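Local coordinates for protein arginine--tRNA ligase (Campylobacter jejuni, PDB 3FNR) that catalyses the ATP-dependent attachment of L-arginine to tRNA(Arg), releasing AMP and diphosphate, at residues Lys95-His100 and Tyr114-Ala119; Gly248-Met253 and Ile269-Met274; Asp301-Asp306 and Phe323-Leu328; Ala345-Val350 and Ser433-Ser438. The protein carries 1 engineered substitution. All blocks are in the same frame, centred on the assembly; numbering follows the deposited sequence. Where two conformers were deposited one is given.

Interaction 1: residues Lys95-His100 and Tyr114-Ala119; sequences KESILH and YIVDLA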
loop_
_atom_site.group_PDB
_atom_site.type_symbol
_atom_site.label_atom_id
_atom_site.label_comp_id
_atom_site.label_asym_id
_atom_site.label_seq_id
_atom_site.Cartn_x
_atom_site.Cartn_y
_atom_site.Cartn_z
ATOM N N LYS A 95 1.158 36.308 -0.461
ATOM C CA LYS A 95 0.748 37.639 -0.021
ATOM C C LYS A 95 1.137 37.980 1.423
ATOM O O LYS A 95 1.490 39.125 1.714
ATOM C CB LYS A 95 -0.760 37.825 -0.217
ATOM C CG LYS A 95 -1.176 38.115 -1.654
ATOM C CD LYS A 95 -2.676 38.376 -1.763
ATOM C CE LYS A 95 -3.066 38.820 -3.168
ATOM N NZ LYS A 95 -4.545 38.934 -3.343
ATOM N N GLU A 96 1.091 36.996 2.318
ATOM C CA GLU A 96 1.314 37.271 3.738
ATOM C C GLU A 96 2.711 36.938 4.252
ATOM O O GLU A 96 3.256 37.674 5.074
ATOM C CB GLU A 96 0.255 36.586 4.604
ATOM C CG GLU A 96 -0.028 37.320 5.911
ATOM C CD GLU A 96 -1.094 36.645 6.757
ATOM O OE1 GLU A 96 -2.099 37.312 7.089
ATOM O OE2 GLU A 96 -0.929 35.449 7.092
ATOM N N SER A 97 3.293 35.836 3.780
ATOM C CA SER A 97 4.614 35.414 4.263
ATOM C C SER A 97 5.780 35.919 3.403
ATOM O O SER A 97 6.918 35.991 3.877
ATOM C CB SER A 97 4.682 33.887 4.466
ATOM O OG SER A 97 4.869 33.183 3.248
ATOM N N ILE A 98 5.496 36.273 2.151
ATOM C CA ILE A 98 6.528 36.754 1.224
ATOM C C ILE A 98 6.315 38.238 0.886
ATOM O O ILE A 98 7.277 39.013 0.816
ATOM C CB ILE A 98 6.615 35.871 -0.065
ATOM C CG1 ILE A 98 6.930 34.413 0.303
ATOM C CG2 ILE A 98 7.661 36.409 -1.056
ATOM C CD1 ILE A 98 6.710 33.411 -0.824
ATOM N N LEU A 99 5.055 38.625 0.709
ATOM C CA LEU A 99 4.705 40.001 0.350
ATOM C C LEU A 99 4.239 40.863 1.535
ATOM O O LEU A 99 4.093 42.080 1.396
ATOM C CB LEU A 99 3.679 40.011 -0.789
ATOM C CG LEU A 99 4.119 40.401 -2.206
ATOM C CD1 LEU A 99 5.426 39.744 -2.615
ATOM C CD2 LEU A 99 3.015 40.085 -3.211
ATOM N N HIS A 100 4.007 40.213 2.679
ATOM C CA HIS A 100 3.756 40.861 3.987
ATOM C C HIS A 100 2.536 41.783 4.106
ATOM O O HIS A 100 2.544 42.706 4.926
ATOM C CB HIS A 100 5.003 41.608 4.500
ATOM C CG HIS A 100 6.243 40.771 4.565
ATOM N ND1 HIS A 100 6.423 39.774 5.499
ATOM C CD2 HIS A 100 7.379 40.804 3.826
ATOM C CE1 HIS A 100 7.609 39.218 5.323
ATOM N NE2 HIS A 100 8.209 39.825 4.315
ATOM N N TYR A 114 4.470 22.947 4.044
ATOM C CA TYR A 114 4.484 22.618 2.617
ATOM C C TYR A 114 3.902 23.737 1.752
ATOM O O TYR A 114 4.335 23.927 0.617
ATOM C CB TYR A 114 3.780 21.278 2.337
ATOM C CG TYR A 114 2.272 21.360 2.169
ATOM C CD1 TYR A 114 1.429 21.432 3.277
ATOM C CD2 TYR A 114 1.694 21.367 0.897
ATOM C CE1 TYR A 114 0.043 21.503 3.123
ATOM C CE2 TYR A 114 0.313 21.440 0.731
ATOM C CZ TYR A 114 -0.506 21.507 1.846
ATOM O OH TYR A 114 -1.870 21.582 1.689
ATOM N N ILE A 115 2.929 24.466 2.297
ATOM C CA ILE A 115 2.279 25.546 1.567
ATOM C C ILE A 115 3.201 26.766 1.432
ATOM O O ILE A 115 3.176 27.448 0.403
ATOM C CB ILE A 115 0.860 25.901 2.148
ATOM C CG1 ILE A 115 -0.141 26.152 1.020
ATOM C CG2 ILE A 115 0.882 27.096 3.098
ATOM C CD1 ILE A 115 -0.724 24.887 0.415
ATOM N N VAL A 116 4.036 27.006 2.445
ATOM C CA VAL A 116 4.949 28.144 2.408
ATOM C C VAL A 116 6.194 27.857 1.559
ATOM O O VAL A 116 6.731 28.772 0.936
ATOM C CB VAL A 116 5.291 28.726 3.828
ATOM C CG1 VAL A 116 4.017 29.063 4.601
ATOM C CG2 VAL A 116 6.183 27.796 4.639
ATOM N N ASP A 117 6.628 26.592 1.515
ATOM C CA ASP A 117 7.760 26.172 0.669
ATOM C C ASP A 117 7.407 26.271 -0.815
ATOM O O ASP A 117 8.220 26.700 -1.642
ATOM C CB ASP A 117 8.189 24.731 0.989
ATOM C CG ASP A 117 8.701 24.562 2.413
ATOM O OD1 ASP A 117 8.870 23.396 2.835
ATOM O OD2 ASP A 117 8.919 25.576 3.117
ATOM N N LEU A 118 6.179 25.866 -1.124
ATOM C CA LEU A 118 5.641 25.871 -2.470
ATOM C C LEU A 118 5.381 27.300 -2.948
ATOM O O LEU A 118 5.577 27.603 -4.124
ATOM C CB LEU A 118 4.350 25.049 -2.487
ATOM C CG LEU A 118 3.682 24.584 -3.775
ATOM C CD1 LEU A 118 4.643 23.823 -4.676
ATOM C CD2 LEU A 118 2.493 23.724 -3.398
ATOM N N ALA A 119 4.947 28.164 -2.026
ATOM C CA ALA A 119 4.790 29.598 -2.281
ATOM C C ALA A 119 6.117 30.284 -2.621
ATOM O O ALA A 119 6.155 31.197 -3.445
ATOM C CB ALA A 119 4.158 30.267 -1.091
#
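Ile98 and Ala119 make the close part of a helix-loop-helix contact, in which the C-terminal part of helix 80-98 meets the first two turns of helix 113-126. These helices belong to an all-helical insertion between strands 69-76 and 165-167, neighbours in the parallel part of the class I catalytic sheet. At the close end, Ile98 points its long branch across the gap. CG1 stands beside the backbone N (chi1 -59°) and the branch runs on nearly extended, which carries CD1 to the backbone of the facing helix. There it lies 3.5 Å from Ala119 O and 4.1 Å from Ala119 CB, a small methyl that lets the isoleucine come down onto the helix. Lys120 and Phe123, further along the same helix, also touch Ile98, while Ala119 rests against Ser93 and Val94 one turn back on helix 80-98, so Ala119 is buried here, while Ile98 stays partly exposed.

The other end is looser and more open. Ser97 points at the flank of Val116, their CA atoms 7.5 Å apart, and only a marginal van der Waals approach joins them. Ser97 is solvent-exposed, and its hydroxyl is engaged within its own helix by a hydrogen bond with Ser93 O. At the start of the second helix, Tyr114 OH is hydrogen-bonded to Thr42 O of the HIGH motif, which ties the insertion to that signature. On the loose side, the nearest approach of Ser97 OG is to Val116 CG1, at 4.4 Å.

Interaction 2: residues Gly248-Met253 and Ile269-Met274; sequences GYIPRM and IILAQM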
loop_
_atom_site.group_PDB
_atom_site.type_symbol
_atom_site.label_atom_id
_atom_site.label_comp_id
_atom_site.label_asym_id
_atom_site.label_seq_id
_atom_site.Cartn_x
_atom_site.Cartn_y
_atom_site.Cartn_z
ATOM N N GLY A 248 -20.862 2.672 3.573
ATOM C CA GLY A 248 -22.205 2.993 3.064
ATOM C C GLY A 248 -22.271 3.367 1.590
ATOM O O GLY A 248 -23.351 3.458 1.011
ATOM N N TYR A 249 -21.105 3.564 0.989
ATOM C CA TYR A 249 -20.968 3.961 -0.403
ATOM C C TYR A 249 -20.881 2.746 -1.330
ATOM O O TYR A 249 -21.036 2.878 -2.540
ATOM C CB TYR A 249 -19.710 4.809 -0.527
ATOM C CG TYR A 249 -19.584 5.655 -1.769
ATOM C CD1 TYR A 249 -18.794 5.235 -2.839
ATOM C CD2 TYR A 249 -20.210 6.901 -1.858
ATOM C CE1 TYR A 249 -18.647 6.019 -3.981
ATOM C CE2 TYR A 249 -20.066 7.701 -3.000
ATOM C CZ TYR A 249 -19.280 7.247 -4.054
ATOM O OH TYR A 249 -19.128 8.012 -5.183
ATOM N N ILE A 250 -20.631 1.566 -0.763
ATOM C CA ILE A 250 -20.520 0.331 -1.554
ATOM C C ILE A 250 -21.774 -0.006 -2.392
ATOM O O ILE A 250 -21.640 -0.182 -3.603
ATOM C CB ILE A 250 -20.012 -0.902 -0.719
ATOM C CG1 ILE A 250 -18.650 -0.602 -0.085
ATOM C CG2 ILE A 250 -19.895 -2.150 -1.597
ATOM C CD1 ILE A 250 -18.111 -1.716 0.819
ATOM N N PRO A 251 -22.985 -0.053 -1.777
ATOM C CA PRO A 251 -24.151 -0.477 -2.561
ATOM C C PRO A 251 -24.467 0.372 -3.798
ATOM O O PRO A 251 -24.875 -0.190 -4.808
ATOM C CB PRO A 251 -25.306 -0.377 -1.557
ATOM C CG PRO A 251 -24.658 -0.529 -0.242
ATOM C CD PRO A 251 -23.388 0.247 -0.388
ATOM N N ARG A 252 -24.267 1.688 -3.730
ATOM C CA ARG A 252 -24.541 2.567 -4.877
ATOM C C ARG A 252 -23.545 2.383 -6.023
ATOM O O ARG A 252 -23.881 2.619 -7.181
ATOM C CB ARG A 252 -24.623 4.048 -4.469
ATOM C CG ARG A 252 -23.292 4.727 -4.193
ATOM C CD ARG A 252 -23.468 6.060 -3.484
ATOM N NE ARG A 252 -23.833 5.854 -2.090
ATOM C CZ ARG A 252 -23.875 6.807 -1.173
ATOM N NH1 ARG A 252 -24.215 6.500 0.068
ATOM N NH2 ARG A 252 -23.567 8.057 -1.484
ATOM N N MET A 253 -22.334 1.934 -5.703
ATOM C CA MET A 253 -21.344 1.694 -6.733
ATOM C C MET A 253 -21.586 0.349 -7.405
ATOM O O MET A 253 -21.481 0.241 -8.625
ATOM C CB MET A 253 -19.924 1.841 -6.174
ATOM C CG MET A 253 -18.804 2.032 -7.231
ATOM S SD MET A 253 -18.932 3.432 -8.395
ATOM C CE MET A 253 -19.616 4.660 -7.341
ATOM N N ILE A 269 -14.306 -4.672 -3.013
ATOM C CA ILE A 269 -13.958 -3.538 -2.151
ATOM C C ILE A 269 -13.277 -4.041 -0.878
ATOM O O ILE A 269 -13.869 -4.805 -0.108
ATOM C CB ILE A 269 -15.197 -2.668 -1.742
ATOM C CG1 ILE A 269 -16.080 -2.297 -2.944
ATOM C CG2 ILE A 269 -14.752 -1.432 -0.963
ATOM C CD1 ILE A 269 -15.397 -1.495 -4.034
ATOM N N ILE A 270 -12.035 -3.615 -0.663
ATOM C CA ILE A 270 -11.313 -3.895 0.585
ATOM C C ILE A 270 -11.345 -2.663 1.481
ATOM O O ILE A 270 -10.997 -1.572 1.048
ATOM C CB ILE A 270 -9.861 -4.308 0.306
ATOM C CG1 ILE A 270 -9.825 -5.666 -0.397
ATOM C CG2 ILE A 270 -9.022 -4.322 1.597
ATOM C CD1 ILE A 270 -8.467 -6.039 -0.915
ATOM N N LEU A 271 -11.766 -2.831 2.729
ATOM C CA LEU A 271 -11.855 -1.699 3.654
ATOM C C LEU A 271 -10.684 -1.619 4.629
ATOM O O LEU A 271 -10.401 -2.569 5.366
ATOM C CB LEU A 271 -13.183 -1.715 4.412
ATOM C CG LEU A 271 -14.491 -1.504 3.643
ATOM C CD1 LEU A 271 -15.658 -1.640 4.602
ATOM C CD2 LEU A 271 -14.556 -0.144 2.938
ATOM N N ALA A 272 -9.999 -0.482 4.614
ATOM C CA ALA A 272 -8.863 -0.241 5.491
ATOM C C ALA A 272 -9.324 0.484 6.750
ATOM O O ALA A 272 -9.821 1.613 6.685
ATOM C CB ALA A 272 -7.792 0.570 4.765
ATOM N N GLN A 273 -9.160 -0.165 7.897
ATOM C CA GLN A 273 -9.599 0.428 9.156
ATOM C C GLN A 273 -8.637 1.450 9.746
ATOM O O GLN A 273 -7.477 1.523 9.345
ATOM C CB GLN A 273 -9.955 -0.643 10.188
ATOM C CG GLN A 273 -11.450 -0.832 10.351
ATOM C CD GLN A 273 -12.109 0.165 11.311
ATOM O OE1 GLN A 273 -11.735 1.341 11.386
ATOM N NE2 GLN A 273 -13.113 -0.312 12.039
ATOM N N MET A 274 -9.158 2.232 10.691
ATOM C CA MET A 274 -8.391 3.284 11.356
ATOM C C MET A 274 -7.196 2.727 12.132
ATOM O O MET A 274 -7.234 1.614 12.668
ATOM C CB MET A 274 -9.296 4.094 12.287
ATOM C CG MET A 274 -8.895 5.557 12.450
ATOM S SD MET A 274 -9.532 6.619 11.136
ATOM C CE MET A 274 -9.035 8.234 11.737
#
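This is apolar helix-on-sheet packing: Ile250, in the first turn of helix 250-258, lies against Ile269 and Leu271 on strand 267-279, near the surface of the catalytic domain. Ile250 carries the whole contact from its side. Its outer branch is extended (chi2 176°), and CD1 reaches Ile269 CG2 at 3.8 Å. The two isoleucines run past each other in opposite directions, so the branches pair twice: Ile250 CG2 also sits 4.0 Å from Ile269 CG1. Ile269 folds its own CD1 back (chi2 -60°) instead of extending it. Leu271, two residues along the strand and on the same face, adds a lighter touch, its CD2 lying 4.4 Å from Ile250 CD1. Ile270 between them points to the other face of the sheet, toward Ile239.

Trp242 of the adjacent strand 237-243 touches both isoleucines and extends the apolar surface onto the neighbouring strand. Away from the strand, Tyr249 OH is hydrogen-bonded to Asp223 OD2 of helix 219-231. Strand 237-243, helix 250-258 and the parallel strand 267-279 together form a beta-alpha-beta crossover of the Rossmann-type class I synthetase fold.

Interaction 3: residues Asp301-Asp306 and Phe323-Leu328; sequences DEIGSD and FDISDL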
loop_
_atom_site.group_PDB
_atom_site.type_symbol
_atom_site.label_atom_id
_atom_site.label_comp_id
_atom_site.label_asym_id
_atom_site.label_seq_id
_atom_site.Cartn_x
_atom_site.Cartn_y
_atom_site.Cartn_z
ATOM N N ASP A 301 9.972 9.460 8.655
ATOM C CA ASP A 301 11.175 10.149 9.134
ATOM C C ASP A 301 11.573 9.654 10.527
ATOM O O ASP A 301 12.754 9.442 10.813
ATOM C CB ASP A 301 10.952 11.668 9.169
ATOM C CG ASP A 301 11.018 12.312 7.787
ATOM O OD1 ASP A 301 11.729 11.786 6.902
ATOM O OD2 ASP A 301 10.356 13.359 7.591
ATOM N N GLU A 302 10.569 9.447 11.372
ATOM C CA GLU A 302 10.790 9.046 12.748
ATOM C C GLU A 302 11.074 7.555 12.897
ATOM O O GLU A 302 12.053 7.179 13.538
ATOM C CB GLU A 302 9.598 9.454 13.616
ATOM C CG GLU A 302 9.867 9.377 15.111
ATOM C CD GLU A 302 8.921 10.243 15.929
ATOM O OE1 GLU A 302 8.846 10.031 17.157
ATOM O OE2 GLU A 302 8.261 11.136 15.356
ATOM N N ILE A 303 10.235 6.707 12.305
ATOM C CA ILE A 303 10.348 5.265 12.528
ATOM C C ILE A 303 11.078 4.476 11.433
ATOM O O ILE A 303 11.483 3.339 11.656
ATOM C CB ILE A 303 8.981 4.617 12.844
ATOM C CG1 ILE A 303 8.101 4.524 11.589
ATOM C CG2 ILE A 303 8.294 5.358 14.000
ATOM C CD1 ILE A 303 6.857 3.681 11.759
ATOM N N GLY A 304 11.247 5.068 10.254
ATOM C CA GLY A 304 11.862 4.343 9.146
ATOM C C GLY A 304 10.856 3.522 8.364
ATOM O O GLY A 304 9.789 3.164 8.875
ATOM N N SER A 305 11.219 3.216 7.122
ATOM C CA SER A 305 10.349 2.538 6.162
ATOM C C SER A 305 9.952 1.115 6.563
ATOM O O SER A 305 8.777 0.752 6.468
ATOM C CB SER A 305 11.017 2.516 4.785
ATOM O OG SER A 305 10.167 1.928 3.818
ATOM N N ASP A 306 10.934 0.321 6.990
ATOM C CA ASP A 306 10.700 -1.069 7.402
ATOM C C ASP A 306 9.645 -1.169 8.488
ATOM O O ASP A 306 8.759 -2.023 8.412
ATOM C CB ASP A 306 11.996 -1.712 7.892
ATOM C CG ASP A 306 13.080 -1.745 6.824
ATOM O OD1 ASP A 306 12.758 -1.640 5.619
ATOM O OD2 ASP A 306 14.266 -1.880 7.193
ATOM N N PHE A 323 -0.655 0.822 17.834
ATOM C CA PHE A 323 0.758 0.528 18.011
ATOM C C PHE A 323 1.498 1.657 18.700
ATOM O O PHE A 323 1.299 2.822 18.375
ATOM C CB PHE A 323 1.426 0.205 16.671
ATOM C CG PHE A 323 2.692 -0.584 16.810
ATOM C CD1 PHE A 323 2.655 -1.976 16.839
ATOM C CD2 PHE A 323 3.923 0.059 16.920
ATOM C CE1 PHE A 323 3.829 -2.718 16.976
ATOM C CE2 PHE A 323 5.100 -0.671 17.057
ATOM C CZ PHE A 323 5.052 -2.063 17.086
ATOM N N ASP A 324 2.344 1.291 19.661
ATOM C CA ASP A 324 3.223 2.243 20.329
ATOM C C ASP A 324 4.605 2.189 19.691
ATOM O O ASP A 324 5.275 1.155 19.726
ATOM C CB ASP A 324 3.314 1.956 21.834
ATOM C CG ASP A 324 3.764 3.175 22.645
ATOM O OD1 ASP A 324 4.626 3.950 22.174
ATOM O OD2 ASP A 324 3.253 3.356 23.773
ATOM N N ILE A 325 5.028 3.323 19.136
ATOM C CA ILE A 325 6.295 3.428 18.409
ATOM C C ILE A 325 7.552 3.386 19.290
ATOM O O ILE A 325 8.672 3.303 18.774
ATOM C CB ILE A 325 6.331 4.684 17.496
ATOM C CG1 ILE A 325 6.366 5.974 18.327
ATOM C CG2 ILE A 325 5.159 4.659 16.501
ATOM C CD1 ILE A 325 6.837 7.189 17.558
ATOM N N SER A 326 7.355 3.447 20.609
ATOM C CA SER A 326 8.445 3.355 21.575
ATOM C C SER A 326 8.994 1.930 21.655
ATOM O O SER A 326 10.103 1.707 22.151
ATOM C CB SER A 326 7.972 3.815 22.957
ATOM O OG SER A 326 6.917 2.994 23.432
ATOM N N ASP A 327 8.208 0.973 21.160
ATOM C CA ASP A 327 8.591 -0.439 21.105
ATOM C C ASP A 327 9.757 -0.685 20.144
ATOM O O ASP A 327 10.480 -1.675 20.275
ATOM C CB ASP A 327 7.391 -1.301 20.691
ATOM C CG ASP A 327 6.221 -1.214 21.671
ATOM O OD1 ASP A 327 5.247 -1.975 21.487
ATOM O OD2 ASP A 327 6.264 -0.391 22.616
ATOM N N LEU A 328 9.947 0.234 19.198
ATOM C CA LEU A 328 11.022 0.154 18.205
ATOM C C LEU A 328 12.389 0.585 18.748
ATOM O O LEU A 328 13.379 0.614 18.017
ATOM C CB LEU A 328 10.655 0.982 16.972
ATOM C CG LEU A 328 9.230 0.793 16.448
ATOM C CD1 LEU A 328 8.911 1.835 15.404
ATOM C CD2 LEU A 328 9.002 -0.617 15.897
#
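Asp324 OD1, next to the Ile325 that meets Glu302 and Ile303 across the contact, is gripped twice by Ser326. The shorter bond comes from Ser326 OG, 2.8 Å from Asp324 OD1 and above the carboxylate plane. Ser326 N donates a nearly straight bond (165°) from the same face, on the anti side and 30° out of the plane; this is an Asx turn that shapes the chain ahead of Leu328. Asp324 OD2 accepts from Gly281 N, joining this turn to the hairpin after strand 267-279.

The extended Glu302 leaves its helix with CG anti to the backbone N (chi1 -166°) and crosses Ile325 at about a right angle, so Ile325 CD1 abuts the carboxylate, 3.5 Å from Glu302 OE1. That oxygen forms a salt bridge with Lys279 NZ. These contacts join the end of helix 296-303 to the 3-10 turn that follows strand 321-324, an edge strand of the class I catalytic sheet. Glu302 OE2 is hydrogen-bonded to Tyr284 OH, which fixes the rotation of the group; Tyr284 directly precedes the KMSKS-type signature in sequence, so Glu302 is linked to the base of that loop.

Next to the carboxylate the packing is apolar. Ile303 CB and CG2 both meet Leu328 CD1 at 3.8 Å, and Ile303 CG2 also approaches Ile325 CB at 4.1 Å; one methyl thus fills the angle between two side chains of the facing segment.

Interaction 4: residues Ala345-Val350 and Ser433-Ser438; sequences ARIHQV and SLVALS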
loop_
_atom_site.group_PDB
_atom_site.type_symbol
_atom_site.label_atom_id
_atom_site.label_comp_id
_atom_site.label_asym_id
_atom_site.label_seq_id
_atom_site.Cartn_x
_atom_site.Cartn_y
_atom_site.Cartn_z
ATOM N N ALA A 345 20.660 -11.792 10.182
ATOM C CA ALA A 345 22.035 -11.348 10.435
ATOM C C ALA A 345 22.858 -12.393 11.199
ATOM O O ALA A 345 24.043 -12.579 10.925
ATOM C CB ALA A 345 22.032 -10.028 11.188
ATOM N N ARG A 346 22.217 -13.068 12.150
ATOM C CA ARG A 346 22.849 -14.126 12.930
ATOM C C ARG A 346 23.312 -15.279 12.034
ATOM O O ARG A 346 24.396 -15.836 12.245
ATOM C CB ARG A 346 21.892 -14.612 14.021
ATOM C CG ARG A 346 22.578 -15.015 15.298
ATOM C CD ARG A 346 22.020 -14.340 16.533
ATOM N NE ARG A 346 20.873 -15.021 17.128
ATOM C CZ ARG A 346 20.941 -16.012 18.019
ATOM N NH1 ARG A 346 22.109 -16.486 18.433
ATOM N NH2 ARG A 346 19.820 -16.537 18.495
ATOM N N ILE A 347 22.505 -15.602 11.020
ATOM C CA ILE A 347 22.839 -16.626 10.018
ATOM C C ILE A 347 24.018 -16.185 9.161
ATOM O O ILE A 347 24.948 -16.960 8.927
ATOM C CB ILE A 347 21.624 -16.969 9.110
ATOM C CG1 ILE A 347 20.542 -17.661 9.933
ATOM C CG2 ILE A 347 22.036 -17.879 7.940
ATOM C CD1 ILE A 347 19.146 -17.535 9.410
ATOM N N HIS A 348 23.979 -14.934 8.706
ATOM C CA HIS A 348 25.057 -14.362 7.899
ATOM C C HIS A 348 26.400 -14.402 8.633
ATOM O O HIS A 348 27.432 -14.713 8.035
ATOM C CB HIS A 348 24.713 -12.929 7.485
ATOM C CG HIS A 348 25.706 -12.318 6.547
ATOM N ND1 HIS A 348 25.692 -12.556 5.189
ATOM C CD2 HIS A 348 26.751 -11.485 6.773
ATOM C CE1 HIS A 348 26.681 -11.891 4.617
ATOM N NE2 HIS A 348 27.339 -11.234 5.556
ATOM N N GLN A 349 26.364 -14.117 9.933
ATOM C CA GLN A 349 27.559 -14.107 10.773
ATOM C C GLN A 349 28.131 -15.489 11.072
ATOM O O GLN A 349 29.352 -15.654 11.078
ATOM C CB GLN A 349 27.300 -13.338 12.072
ATOM C CG GLN A 349 27.823 -11.894 12.059
ATOM C CD GLN A 349 27.341 -11.075 10.864
ATOM O OE1 GLN A 349 28.086 -10.855 9.904
ATOM N NE2 GLN A 349 26.092 -10.623 10.920
ATOM N N VAL A 350 27.265 -16.477 11.306
ATOM C CA VAL A 350 27.733 -17.844 11.550
ATOM C C VAL A 350 28.414 -18.440 10.302
ATOM O O VAL A 350 29.369 -19.207 10.421
ATOM C CB VAL A 350 26.632 -18.770 12.197
ATOM C CG1 VAL A 350 25.551 -19.170 11.207
ATOM C CG2 VAL A 350 27.255 -20.011 12.809
ATOM N N SER A 433 20.735 -21.514 5.920
ATOM C CA SER A 433 20.723 -20.825 4.628
ATOM C C SER A 433 19.317 -20.774 4.062
ATOM O O SER A 433 18.944 -19.814 3.389
ATOM C CB SER A 433 21.666 -21.488 3.626
ATOM O OG SER A 433 21.120 -22.696 3.138
ATOM N N LEU A 434 18.535 -21.803 4.371
ATOM C CA LEU A 434 17.150 -21.853 3.954
ATOM C C LEU A 434 16.241 -20.934 4.783
ATOM O O LEU A 434 15.320 -20.325 4.242
ATOM C CB LEU A 434 16.665 -23.292 3.997
ATOM C CG LEU A 434 15.367 -23.604 3.268
ATOM C CD1 LEU A 434 15.494 -23.383 1.762
ATOM C CD2 LEU A 434 15.052 -25.025 3.573
ATOM N N VAL A 435 16.504 -20.840 6.085
ATOM C CA VAL A 435 15.804 -19.895 6.973
ATOM C C VAL A 435 16.076 -18.445 6.544
ATOM O O VAL A 435 15.155 -17.638 6.440
ATOM C CB VAL A 435 16.191 -20.109 8.462
ATOM C CG1 VAL A 435 15.491 -19.107 9.378
ATOM C CG2 VAL A 435 15.858 -21.545 8.902
ATOM N N ALA A 436 17.340 -18.137 6.268
ATOM C CA ALA A 436 17.723 -16.824 5.767
ATOM C C ALA A 436 16.982 -16.482 4.470
ATOM O O ALA A 436 16.578 -15.336 4.271
ATOM C CB ALA A 436 19.231 -16.751 5.559
ATOM N N LEU A 437 16.782 -17.488 3.620
ATOM C CA LEU A 437 16.129 -17.304 2.330
ATOM C C LEU A 437 14.638 -17.001 2.467
ATOM O O LEU A 437 14.127 -16.130 1.766
ATOM C CB LEU A 437 16.365 -18.517 1.422
ATOM C CG LEU A 437 15.725 -18.527 0.025
ATOM C CD1 LEU A 437 16.206 -17.360 -0.845
ATOM C CD2 LEU A 437 15.949 -19.855 -0.664
ATOM N N SER A 438 13.961 -17.703 3.376
ATOM C CA SER A 438 12.554 -17.440 3.684
ATOM C C SER A 438 12.346 -16.057 4.295
ATOM O O SER A 438 11.371 -15.381 3.974
ATOM C CB SER A 438 12.004 -18.504 4.624
ATOM O OG SER A 438 12.011 -19.767 3.984
#
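Ile347 lays its branched side chain over Ala436, and nearly all of the contact runs through this one residue. CG2 meets Ala436 CB at 3.8 Å, while CD1 reaches past that methyl to the backbone, 3.7 Å from Ala436 N. With CG1 beside the backbone N and CG2 anti to it (chi1 -67°), both branches are directed at the facing helix. CD1 also rests against Val435 CG1 at 4.0 Å. The small alanine permits the approach: the CA atoms of Ile347 and Ala436 are 6.7 Å apart, the nearest such pair here.

Helices 336-353 and 425-445 run broadly antiparallel in the all-helical anticodon-binding domain. Their local axes approach to 9.4 Å, with 144° between their directions. Phe410 of helix 398-416 touches Ile347, and Leu376 of helix 371-381 touches Val435, so other helices of the bundle close round the pair. Polar groups are directed elsewhere: Arg346 is hydrogen-bonded to His411 and Asn415, and Ser433 OG to Lys430 O. The contact is therefore made by van der Waals contact and burial of apolar surface, including a methyl against the backbone, and the fit depends on the complementary shapes of a bulky isoleucine and a small alanine, with no directional bond between the segments.

Overall arrangement
Interactions 1, 2 and 3 lie in the catalytic domain, whereas interaction 4 lies in the anticodon-binding bundle. Interactions 2 and 3 reach the same sheet through neighbouring strands 267-279 and 321-324, yet their nearest atoms are about 8 Å apart. Interaction 2 is a surface contact, interactions 1 and 3 are partly buried, and interaction 4 is buried. All four rely on isoleucine, but interaction 3 alone adds a charged carboxylate to the interface, while interaction 1 sets a methyl against a backbone carbonyl. Interaction 1, in the helical insertion, and interaction 4 lie farthest apart, with centres about 52 Å from each other; strand 321-324 and helix 336-353 connect interactions 3 and 4 along the chain.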